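Local coordinates for putative periplasmic protein (Salmonella enterica, PDB 3OE3) that probably protects the bacterium against host lysozyme, acting as a periplasmic inhibitor of c-type lysozymes built as a small antiparallel beta barrel, at residues Lys7-Glu19 and Asp78-Asn90. Sequence-based numbering, arbitrary orientation.
Sequences KSIYTCNDNQVME and DDKPVLSNCSLAN
The ring of Y10 is sandwiched between L88 and the selenomethionine M18: methyl CD2 of L88 lies over one face, 3.8 Å from the ring centroid and 23° off its normal, a CH-pi contact, while CE of M18 covers the opposite face near the rim. S87 N and M18 O sit at the ring edge, in its plane. Two further flat groups, the amides of N13 and N85, meet at 58°; N85 donates through ND2 to N13 OD1 (2.9 Å), the acceptor lying in N85's own amide plane. The side chain of N13 also comes close to a bound sodium ion.

Between the ring and the amides runs the C12-C86 disulfide, with a torsion of 109° about its S-S bond. M18, extended until it bends at SE, brings CE to 4.0 Å from C86 SG. L83 spreads its two methyls: CD1 packs on M18 CB, while CD2 lies 3.5 Å from Q16 CB.

The backbones show how a barrel closes: T11 and S87 exchange two N-H...O bonds as an antiparallel hydrogen-bonded pair, and A89 N reaches I9 O at 2.9 Å. Beyond the disulfide, N13 N binds S84 O almost straight, and one water links N13 O to S84 N.

Strand 5-12 thus meets strand 80-88, first against last, sealing the eight-stranded sheet with a covalent bond beside the hydrogen-bonded seam. Y10 OH is hydrogen-bonded to Y22 OH on strand 16-24, and strand 71-76 flanks the seam through the backbone bond of A72 with C86.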
ATOM      1  N   LYS C   7       8.623  -3.791   2.161  1.00 21.69           N
ATOM      2  CA  LYS C   7       7.542  -4.317   2.979  1.00 18.58           C
ATOM      3  C   LYS C   7       8.095  -4.811   4.299  1.00 18.19           C
ATOM      4  O   LYS C   7       9.087  -5.557   4.332  1.00 19.72           O
ATOM      5  CB  LYS C   7       6.838  -5.474   2.272  1.00 25.04           C
ATOM      6  CG  LYS C   7       5.834  -6.195   3.183  1.00 22.53           C
ATOM      7  CD  LYS C   7       5.282  -7.477   2.570  1.00 31.57           C
ATOM      8  CE  LYS C   7       4.273  -7.181   1.486  1.00 27.88           C
ATOM      9  NZ  LYS C   7       3.518  -8.399   1.064  1.00 23.09           N
ATOM     10  N   SER C   8       7.455  -4.388   5.389  1.00 15.03           N
ATOM     11  CA  SER C   8       7.814  -4.852   6.720  1.00 16.17           C
ATOM     12  C   SER C   8       6.678  -5.658   7.291  1.00 14.03           C
ATOM     13  O   SER C   8       5.512  -5.306   7.129  1.00 17.53           O
ATOM     14  CB  SER C   8       8.084  -3.672   7.640  1.00 17.61           C
ATOM     15  OG  SER C   8       9.319  -3.053   7.327  1.00 20.53           O
ATOM     16  N   ILE C   9       7.015  -6.745   7.967  1.00 12.73           N
ATOM     17  CA  ILE C   9       6.010  -7.552   8.633  1.00 15.64           C
ATOM     18  C   ILE C   9       6.266  -7.505  10.146  1.00 14.50           C
ATOM     19  O   ILE C   9       7.398  -7.705  10.598  1.00 16.78           O
ATOM     20  CB  ILE C   9       6.017  -8.993   8.093  1.00 18.74           C
ATOM     21  CG1 ILE C   9       5.665  -8.982   6.595  1.00 22.32           C
ATOM     22  CG2 ILE C   9       5.058  -9.887   8.884  1.00 24.66           C
ATOM     23  CD1 ILE C   9       5.498 -10.341   5.983  1.00 29.22           C
ATOM     24  N   TYR C  10       5.218  -7.202  10.923  1.00 14.07           N
ATOM     25  CA  TYR C  10       5.344  -7.070  12.375  1.00 12.43           C
ATOM     26  C   TYR C  10       4.525  -8.147  13.053  1.00 13.73           C
ATOM     27  O   TYR C  10       3.407  -8.441  12.626  1.00 15.71           O
ATOM     28  CB  TYR C  10       4.798  -5.713  12.847  1.00 14.15           C
ATOM     29  CG  TYR C  10       5.596  -4.488  12.438  1.00 13.87           C
ATOM     30  CD1 TYR C  10       5.415  -3.904  11.180  1.00 14.14           C
ATOM     31  CD2 TYR C  10       6.492  -3.890  13.318  1.00 14.61           C
ATOM     32  CE1 TYR C  10       6.125  -2.792  10.812  1.00 14.19           C
ATOM     33  CE2 TYR C  10       7.220  -2.759  12.935  1.00 15.79           C
ATOM     34  CZ  TYR C  10       7.025  -2.226  11.674  1.00 13.25           C
ATOM     35  OH  TYR C  10       7.734  -1.094  11.278  1.00 18.27           O
ATOM     36  N   THR C  11       5.076  -8.724  14.117  1.00 13.59           N
ATOM     37  CA  THR C  11       4.306  -9.572  15.013  1.00 13.75           C
ATOM     38  C   THR C  11       3.772  -8.710  16.148  1.00 15.37           C
ATOM     39  O   THR C  11       4.532  -7.972  16.783  1.00 18.32           O
ATOM     40  CB  THR C  11       5.153 -10.732  15.575  1.00 21.26           C
ATOM     41  OG1 THR C  11       6.481 -10.271  15.861  1.00 23.08           O
ATOM     42  CG2 THR C  11       5.232 -11.850  14.552  1.00 26.63           C
ATOM     43  N   CYS C  12       2.461  -8.785  16.373  1.00 12.99           N
ATOM     44  CA  CYS C  12       1.780  -7.972  17.389  1.00 16.56           C
ATOM     45  C   CYS C  12       1.081  -8.818  18.443  1.00 15.13           C
ATOM     46  O   CYS C  12       1.020 -10.055  18.335  1.00 15.99           O
ATOM     47  CB  CYS C  12       0.733  -7.069  16.734  1.00 14.58           C
ATOM     48  SG  CYS C  12       1.385  -6.107  15.334  1.00 21.58           S
ATOM     49  N   ASN C  13       0.562  -8.149  19.478  1.00 14.33           N
ATOM     50  CA  ASN C  13      -0.108  -8.861  20.559  1.00 15.23           C
ATOM     51  C   ASN C  13      -1.324  -9.619  20.034  1.00 18.54           C
ATOM     52  O   ASN C  13      -1.827  -9.326  18.946  1.00 16.20           O
ATOM     53  CB  ASN C  13      -0.546  -7.892  21.660  1.00 17.04           C
ATOM     54  CG  ASN C  13       0.611  -7.375  22.497  1.00 21.82           C
ATOM     55  OD1 ASN C  13       1.703  -7.950  22.519  1.00 20.93           O
ATOM     56  ND2 ASN C  13       0.359  -6.293  23.227  1.00 22.77           N
ATOM     57  N   ASP C  14      -1.784 -10.594  20.818  1.00 18.07           N
ATOM     58  CA  ASP C  14      -2.974 -11.383  20.489  1.00 18.33           C
ATOM     59  C   ASP C  14      -2.893 -12.159  19.155  1.00 14.96           C
ATOM     60  O   ASP C  14      -3.899 -12.350  18.482  1.00 18.84           O
ATOM     61  CB  ASP C  14      -4.235 -10.500  20.555  1.00 19.05           C
ATOM     62  CG  ASP C  14      -4.323  -9.699  21.844  1.00 35.84           C
ATOM     63  OD1 ASP C  14      -3.667 -10.086  22.831  1.00 47.45           O
ATOM     64  OD2 ASP C  14      -5.045  -8.682  21.875  1.00 37.55           O
ATOM     65  N   ASN C  15      -1.698 -12.637  18.803  1.00 14.93           N
ATOM     66  CA  ASN C  15      -1.478 -13.415  17.574  1.00 12.60           C
ATOM     67  C   ASN C  15      -1.893 -12.690  16.309  1.00 14.41           C
ATOM     68  O   ASN C  15      -2.393 -13.300  15.376  1.00 19.18           O
ATOM     69  CB  ASN C  15      -2.212 -14.760  17.639  1.00 16.02           C
ATOM     70  CG  ASN C  15      -1.730 -15.748  16.611  1.00 14.60           C
ATOM     71  OD1 ASN C  15      -0.538 -15.868  16.363  1.00 17.81           O
ATOM     72  ND2 ASN C  15      -2.671 -16.471  16.000  1.00 17.09           N
ATOM     73  N   GLN C  16      -1.658 -11.388  16.291  1.00 13.99           N
ATOM     74  CA  GLN C  16      -1.946 -10.576  15.119  1.00 14.54           C
ATOM     75  C   GLN C  16      -0.670 -10.225  14.364  1.00 17.14           C
ATOM     76  O   GLN C  16       0.396 -10.089  14.942  1.00 17.37           O
ATOM     77  CB  GLN C  16      -2.635  -9.285  15.542  1.00 14.63           C
ATOM     78  CG  GLN C  16      -3.930  -9.482  16.282  1.00 22.39           C
ATOM     79  CD  GLN C  16      -4.944 -10.221  15.453  1.00 29.50           C
ATOM     80  OE1 GLN C  16      -5.265  -9.811  14.336  1.00 31.44           O
ATOM     81  NE2 GLN C  16      -5.468 -11.316  15.996  1.00 32.20           N
ATOM     82  N   VAL C  17      -0.803 -10.072  13.057  1.00 15.76           N
ATOM     83  CA  VAL C  17       0.311  -9.669  12.217  1.00 15.32           C
ATOM     84  C   VAL C  17      -0.057  -8.355  11.538  1.00 17.15           C
ATOM     85  O   VAL C  17      -1.224  -8.120  11.214  1.00 21.81           O
ATOM     86  CB  VAL C  17       0.605 -10.726  11.150  1.00 21.80           C
ATOM     87  CG1 VAL C  17       1.698 -10.241  10.201  1.00 24.86           C
ATOM     88  CG2 VAL C  17       1.007 -12.038  11.806  1.00 29.27           C
HETATM   89  N   MSE C  18       0.914  -7.476  11.371  1.00 12.86           N
HETATM   90  CA  MSE C  18       0.665  -6.249  10.597  1.00 17.07           C
HETATM   91  C   MSE C  18       1.667  -6.128   9.471  1.00 17.93           C
HETATM   92  O   MSE C  18       2.863  -6.120   9.727  1.00 15.32           O
HETATM   93  CB  MSE C  18       0.798  -5.022  11.507  1.00 18.21           C
HETATM   94  CG  MSE C  18       0.572  -3.697  10.814  1.00 15.98           C
HETATM   95 SE   MSE C  18       0.544  -2.166  12.025  1.00 24.13          SE
HETATM   96  CE  MSE C  18       2.417  -2.210  12.578  1.00 17.18           C
ATOM     97  N   GLU C  19       1.191  -6.040   8.227  1.00 15.07           N
ATOM     98  CA  GLU C  19       2.036  -5.686   7.094  1.00 14.37           C
ATOM     99  C   GLU C  19       2.049  -4.162   6.932  1.00 12.41           C
ATOM    100  O   GLU C  19       1.009  -3.512   7.007  1.00 13.29           O
ATOM    101  CB  GLU C  19       1.484  -6.272   5.786  1.00 20.29           C
ATOM    102  CG  GLU C  19       1.884  -7.687   5.470  1.00 27.10           C
ATOM    103  CD  GLU C  19       1.516  -8.072   4.046  1.00 29.92           C
ATOM    104  OE1 GLU C  19       0.960  -7.220   3.314  1.00 24.03           O
ATOM    105  OE2 GLU C  19       1.789  -9.226   3.664  1.00 32.98           O
ATOM    106  N   ASP C  78      -9.071   8.491  19.422  1.00 27.30           N
ATOM    107  CA  ASP C  78      -8.348   9.039  20.563  1.00 28.02           C
ATOM    108  C   ASP C  78      -7.366   8.025  21.123  1.00 26.22           C
ATOM    109  O   ASP C  78      -7.496   7.581  22.266  1.00 26.52           O
ATOM    110  CB  ASP C  78      -9.329   9.480  21.653  1.00 29.78           C
ATOM    111  CG  ASP C  78      -8.629  10.065  22.868  1.00 42.43           C
ATOM    112  OD1 ASP C  78      -7.473  10.519  22.737  1.00 41.06           O
ATOM    113  OD2 ASP C  78      -9.237  10.072  23.960  1.00 43.97           O
ATOM    114  N   ASP C  79      -6.374   7.670  20.306  1.00 21.01           N
ATOM    115  CA  ASP C  79      -5.362   6.688  20.690  1.00 22.99           C
ATOM    116  C   ASP C  79      -5.964   5.363  21.163  1.00 19.92           C
ATOM    117  O   ASP C  79      -5.461   4.733  22.094  1.00 26.16           O
ATOM    118  CB  ASP C  79      -4.400   7.266  21.737  1.00 27.83           C
ATOM    119  CG  ASP C  79      -3.572   8.424  21.197  1.00 25.62           C
ATOM    120  OD1 ASP C  79      -3.329   8.472  19.966  1.00 27.84           O
ATOM    121  OD2 ASP C  79      -3.175   9.295  22.008  1.00 29.94           O
ATOM    122  N   LYS C  80      -7.051   4.949  20.521  1.00 20.21           N
ATOM    123  CA  LYS C  80      -7.629   3.632  20.758  1.00 16.27           C
ATOM    124  C   LYS C  80      -6.783   2.568  20.058  1.00 17.87           C
ATOM    125  O   LYS C  80      -6.575   2.644  18.858  1.00 16.81           O
ATOM    126  CB  LYS C  80      -9.051   3.589  20.218  1.00 19.65           C
ATOM    127  CG  LYS C  80      -9.743   2.249  20.438  1.00 33.20           C
ATOM    128  CD  LYS C  80     -11.204   2.287  20.026  1.00 43.70           C
ATOM    129  CE  LYS C  80     -11.904   0.989  20.400  1.00 48.02           C
ATOM    130  NZ  LYS C  80     -13.361   1.022  20.075  1.00 52.66           N
ATOM    131  N   PRO C  81      -6.286   1.580  20.814  1.00 20.22           N
ATOM    132  CA  PRO C  81      -5.422   0.540  20.245  1.00 16.85           C
ATOM    133  C   PRO C  81      -6.106  -0.237  19.135  1.00 20.40           C
ATOM    134  O   PRO C  81      -7.266  -0.628  19.265  1.00 19.57           O
ATOM    135  CB  PRO C  81      -5.137  -0.379  21.439  1.00 26.15           C
ATOM    136  CG  PRO C  81      -5.351   0.486  22.641  1.00 32.90           C
ATOM    137  CD  PRO C  81      -6.467   1.414  22.267  1.00 25.76           C
ATOM    138  N   VAL C  82      -5.377  -0.458  18.048  1.00 16.27           N
ATOM    139  CA  VAL C  82      -5.839  -1.329  16.982  1.00 16.38           C
ATOM    140  C   VAL C  82      -4.928  -2.554  16.933  1.00 14.77           C
ATOM    141  O   VAL C  82      -5.395  -3.690  17.031  1.00 17.74           O
ATOM    142  CB  VAL C  82      -5.846  -0.612  15.636  1.00 16.13           C
ATOM    143  CG1 VAL C  82      -6.266  -1.571  14.532  1.00 20.57           C
ATOM    144  CG2 VAL C  82      -6.772   0.600  15.698  1.00 17.42           C
ATOM    145  N   LEU C  83      -3.626  -2.315  16.824  1.00 16.07           N
ATOM    146  CA  LEU C  83      -2.633  -3.378  16.917  1.00 16.83           C
ATOM    147  C   LEU C  83      -1.538  -2.884  17.848  1.00 15.26           C
ATOM    148  O   LEU C  83      -1.055  -1.763  17.683  1.00 16.76           O
ATOM    149  CB  LEU C  83      -2.081  -3.736  15.536  1.00 14.40           C
ATOM    150  CG  LEU C  83      -3.047  -4.433  14.587  1.00 16.23           C
ATOM    151  CD1 LEU C  83      -2.458  -4.468  13.185  1.00 23.01           C
ATOM    152  CD2 LEU C  83      -3.359  -5.851  15.078  1.00 17.94           C
ATOM    153  N   SER C  84      -1.157  -3.701  18.837  1.00 15.96           N
ATOM    154  CA  SER C  84      -0.318  -3.224  19.937  1.00 17.35           C
ATOM    155  C   SER C  84       0.949  -4.046  20.093  1.00 16.56           C
ATOM    156  O   SER C  84       0.979  -5.231  19.737  1.00 16.29           O
ATOM    157  CB  SER C  84      -1.083  -3.262  21.268  1.00 23.26           C
ATOM    158  OG  SER C  84      -2.253  -2.456  21.249  1.00 25.71           O
ATOM    159  N   ASN C  85       1.992  -3.406  20.608  1.00 17.80           N
ATOM    160  CA  ASN C  85       3.252  -4.076  20.891  1.00 15.71           C
ATOM    161  C   ASN C  85       3.759  -4.818  19.665  1.00 18.18           C
ATOM    162  O   ASN C  85       4.130  -5.980  19.726  1.00 18.14           O
ATOM    163  CB  ASN C  85       3.089  -5.023  22.087  1.00 18.40           C
ATOM    164  CG  ASN C  85       4.406  -5.628  22.548  1.00 21.26           C
ATOM    165  OD1 ASN C  85       5.463  -5.000  22.481  1.00 24.61           O
ATOM    166  ND2 ASN C  85       4.338  -6.857  23.035  1.00 17.82           N
ATOM    167  N   CYS C  86       3.785  -4.123  18.535  1.00 15.98           N
ATOM    168  CA  CYS C  86       4.266  -4.728  17.299  1.00 16.29           C
ATOM    169  C   CYS C  86       5.780  -4.646  17.202  1.00 17.39           C
ATOM    170  O   CYS C  86       6.379  -3.630  17.553  1.00 18.90           O
ATOM    171  CB  CYS C  86       3.637  -4.025  16.088  1.00 15.36           C
ATOM    172  SG  CYS C  86       1.814  -4.164  16.050  1.00 22.68           S
ATOM    173  N   SER C  87       6.410  -5.721  16.746  1.00 15.82           N
ATOM    174  CA  SER C  87       7.852  -5.678  16.496  1.00 17.23           C
ATOM    175  C   SER C  87       8.127  -6.300  15.155  1.00 19.14           C
ATOM    176  O   SER C  87       7.441  -7.240  14.756  1.00 18.53           O
ATOM    177  CB  SER C  87       8.627  -6.433  17.578  1.00 24.67           C
ATOM    178  OG  SER C  87       8.676  -5.688  18.778  1.00 32.06           O
ATOM    179  N   LEU C  88       9.136  -5.786  14.453  1.00 17.78           N
ATOM    180  CA  LEU C  88       9.569  -6.441  13.227  1.00 18.93           C
ATOM    181  C   LEU C  88       9.777  -7.930  13.472  1.00 15.97           C
ATOM    182  O   LEU C  88      10.464  -8.327  14.411  1.00 20.96           O
ATOM    183  CB  LEU C  88      10.860  -5.826  12.702  1.00 21.79           C
ATOM    184  CG  LEU C  88      10.744  -4.393  12.197  1.00 18.65           C
ATOM    185  CD1 LEU C  88      12.129  -3.851  11.846  1.00 24.35           C
ATOM    186  CD2 LEU C  88       9.797  -4.306  10.990  1.00 20.39           C
ATOM    187  N   ALA C  89       9.197  -8.745  12.598  1.00 17.72           N
ATOM    188  CA  ALA C  89       9.241 -10.186  12.760  1.00 18.61           C
ATOM    189  C   ALA C  89      10.679 -10.683  12.710  1.00 17.80           C
ATOM    190  O   ALA C  89      11.472 -10.227  11.883  1.00 23.64           O
ATOM    191  CB  ALA C  89       8.403 -10.863  11.673  1.00 19.82           C
ATOM    192  N   ASN C  90      11.017 -11.622  13.586  1.00 21.34           N
ATOM    193  CA  ASN C  90      12.352 -12.203  13.547  1.00 23.92           C
ATOM    194  C   ASN C  90      12.371 -13.671  13.984  1.00 27.32           C
ATOM    195  O   ASN C  90      12.543 -13.976  15.170  1.00 34.17           O
ATOM    196  CB  ASN C  90      13.331 -11.370  14.371  1.00 34.17           C
ATOM    197  CG  ASN C  90      14.760 -11.846  14.222  1.00 36.00           C
ATOM    198  OD1 ASN C  90      15.214 -12.151  13.118  1.00 31.80           O
ATOM    199  ND2 ASN C  90      15.473 -11.928  15.338  1.00 42.65           N
TER
HETATM  200  O   HOH W   1       8.856 -12.087  15.838  1.00 29.88           O
HETATM  201  O   HOH W   2      -2.335  -6.449  18.760  1.00 18.13           O